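Local coordinates for DNA-binding protein reb1 (Schizosaccharomyces pombe, PDB 5EYB) that binds specific sites in ribosomal DNA spacers and upstream of many genes, with a role in terminating RNA polymerase I transcription and acting at the replication fork barrier, at a contact of chain A with DNA. Residues are numbered along the deposited sequence; one frame, centred on the assembly and turned at random.

A contact of chain A with DNA. Residues 132-134, 155, 158, 162. With nucleotides of chain B.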
# COMPACT_ATOMS: atom_id res chain seq x y z
N GLY A 132 30.01 -4.04 -5.43
CA GLY A 132 29.96 -4.14 -6.88
C GLY A 132 29.96 -5.58 -7.36
O GLY A 132 28.90 -6.14 -7.66
N LYS A 133 31.14 -6.18 -7.44
CA LYS A 133 31.27 -7.59 -7.78
C LYS A 133 31.74 -8.38 -6.56
O LYS A 133 32.90 -8.29 -6.16
CB LYS A 133 32.25 -7.78 -8.95
CG LYS A 133 31.90 -7.01 -10.21
CD LYS A 133 30.55 -7.43 -10.78
CE LYS A 133 30.19 -6.59 -12.01
NZ LYS A 133 28.91 -7.01 -12.64
N CYS A 134 30.83 -9.16 -5.98
CA CYS A 134 31.11 -9.90 -4.76
C CYS A 134 32.22 -10.93 -4.95
O CYS A 134 32.35 -11.50 -6.04
CB CYS A 134 29.83 -10.58 -4.24
SG CYS A 134 29.27 -11.99 -5.23
N LYS A 155 16.95 -16.50 -6.82
CA LYS A 155 17.04 -15.07 -7.10
C LYS A 155 16.28 -14.26 -6.06
O LYS A 155 16.66 -13.14 -5.72
CB LYS A 155 16.51 -14.76 -8.50
CG LYS A 155 16.95 -13.41 -9.03
CD LYS A 155 18.46 -13.32 -9.12
CE LYS A 155 18.92 -12.04 -9.81
NZ LYS A 155 20.40 -12.04 -10.04
N TYR A 158 18.50 -14.09 -3.10
CA TYR A 158 19.59 -13.17 -3.41
C TYR A 158 19.17 -11.70 -3.20
O TYR A 158 19.92 -10.93 -2.59
CB TYR A 158 20.06 -13.39 -4.85
CG TYR A 158 20.98 -12.31 -5.39
CD1 TYR A 158 22.34 -12.30 -5.09
CD2 TYR A 158 20.49 -11.30 -6.21
CE1 TYR A 158 23.17 -11.33 -5.58
CE2 TYR A 158 21.32 -10.32 -6.71
CZ TYR A 158 22.66 -10.34 -6.40
OH TYR A 158 23.49 -9.35 -6.90
N ARG A 162 20.41 -9.01 0.12
CA ARG A 162 20.98 -7.70 -0.18
C ARG A 162 20.19 -6.57 0.48
O ARG A 162 20.78 -5.65 1.06
CB ARG A 162 21.03 -7.48 -1.70
CG ARG A 162 22.14 -8.27 -2.38
CD ARG A 162 21.92 -8.37 -3.87
NE ARG A 162 21.88 -7.07 -4.54
CZ ARG A 162 22.95 -6.35 -4.86
NH1 ARG A 162 24.17 -6.80 -4.56
NH2 ARG A 162 22.81 -5.19 -5.48
P DG B 7 24.31 -15.93 -7.39
OP1 DG B 7 24.71 -16.50 -6.09
OP2 DG B 7 22.88 -15.73 -7.69
O5' DG B 7 25.04 -14.53 -7.59
C5' DG B 7 26.45 -14.48 -7.74
C4' DG B 7 26.87 -13.26 -8.55
O4' DG B 7 26.38 -13.40 -9.90
C3' DG B 7 26.33 -11.93 -8.02
O3' DG B 7 27.37 -10.97 -7.95
C2' DG B 7 25.27 -11.53 -9.03
C1' DG B 7 25.74 -12.22 -10.30
N9 DG B 7 24.63 -12.57 -11.18
C8 DG B 7 23.72 -13.58 -10.99
N7 DG B 7 22.82 -13.65 -11.93
C5 DG B 7 23.15 -12.62 -12.80
C6 DG B 7 22.54 -12.21 -14.00
O6 DG B 7 21.54 -12.69 -14.56
N1 DG B 7 23.20 -11.12 -14.57
C2 DG B 7 24.31 -10.51 -14.04
N2 DG B 7 24.80 -9.48 -14.74
N3 DG B 7 24.90 -10.89 -12.91
C4 DG B 7 24.27 -11.95 -12.35
P DG B 8 27.14 -9.58 -7.19
OP1 DG B 8 28.48 -9.05 -6.84
OP2 DG B 8 26.13 -9.78 -6.13
O5' DG B 8 26.50 -8.63 -8.30
C5' DG B 8 27.23 -8.36 -9.48
C4' DG B 8 26.67 -7.15 -10.21
O4' DG B 8 25.70 -7.56 -11.20
C3' DG B 8 25.98 -6.10 -9.34
O3' DG B 8 26.30 -4.81 -9.84
C2' DG B 8 24.49 -6.43 -9.52
C1' DG B 8 24.45 -6.95 -10.95
N9 DG B 8 23.41 -7.95 -11.20
C8 DG B 8 23.14 -9.06 -10.44
N7 DG B 8 22.17 -9.79 -10.91
C5 DG B 8 21.77 -9.12 -12.06
C6 DG B 8 20.75 -9.44 -13.00
O6 DG B 8 19.98 -10.40 -12.99
N1 DG B 8 20.68 -8.50 -14.02
C2 DG B 8 21.48 -7.39 -14.12
N2 DG B 8 21.26 -6.60 -15.18
N3 DG B 8 22.44 -7.08 -13.26
C4 DG B 8 22.53 -7.99 -12.25
P DT B 9 25.84 -3.48 -9.06
OP1 DT B 9 26.94 -2.50 -9.21
OP2 DT B 9 25.38 -3.86 -7.70
O5' DT B 9 24.59 -2.96 -9.91
C5' DT B 9 24.75 -2.68 -11.29
C4' DT B 9 23.42 -2.40 -11.96
O4' DT B 9 22.66 -3.62 -12.10
C3' DT B 9 22.51 -1.40 -11.23
O3' DT B 9 22.22 -0.29 -12.09
C2' DT B 9 21.24 -2.21 -10.91
C1' DT B 9 21.30 -3.32 -11.95
N1 DT B 9 20.57 -4.58 -11.57
C2 DT B 9 19.59 -5.06 -12.40
O2 DT B 9 19.26 -4.52 -13.44
N3 DT B 9 18.99 -6.22 -11.97
C4 DT B 9 19.27 -6.92 -10.81
O4 DT B 9 18.67 -7.94 -10.51
C5 DT B 9 20.31 -6.36 -9.98
C7 DT B 9 20.69 -7.03 -8.70
C6 DT B 9 20.90 -5.22 -10.40
O HOH W 1 26.26 -4.86 -5.37
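Lys155 reaches from helix 154-164 into the major groove and donates from NZ to N7 of DG8, 3.0 Å away on the Hoogsteen edge, with a weaker approach to O6 of the same guanine. The pairing illustrates how a cationic tip reads guanine, whose two groove-facing acceptors lie side by side. The same NZ sits over the face of the neighbouring DG7, 3.9 Å from the centroid of its five-membered ring, a cation-pi contact that ties the charge to two successive bases. The helix lies in the second of two Myb-associated domains of Reb1, and its next turns serve mainly the backbone. With CG anti to the backbone N (chi1 168°), the Tyr158 ring points at the DG8 phosphate and its OH donates to OP2 at 2.8 Å. That phosphate oxygen lies in the ring plane at its edge, as does the methyl C7 of DT9, 3.9 Å from Tyr158 CE2. Arg162 lays CD over one face of the Tyr158 ring, toward the rim, and a bend at chi3 (60°) turns the guanidinium toward the phosphates, with the phenol OH above its plane. The guanidinium spans two phosphates: long salt bridges run from NH1 to OP2 of DG8 (3.9 Å) and from NH2 to OP2 of DT9 (3.6 Å). From the loop across the DG8 phosphate, the backbone N of Cys134 donates to OP1. Between Arg162 and DT9, a water lies in the guanidinium plane, 3.0 Å from NH1 and 2.7 Å from OP2 of DT9.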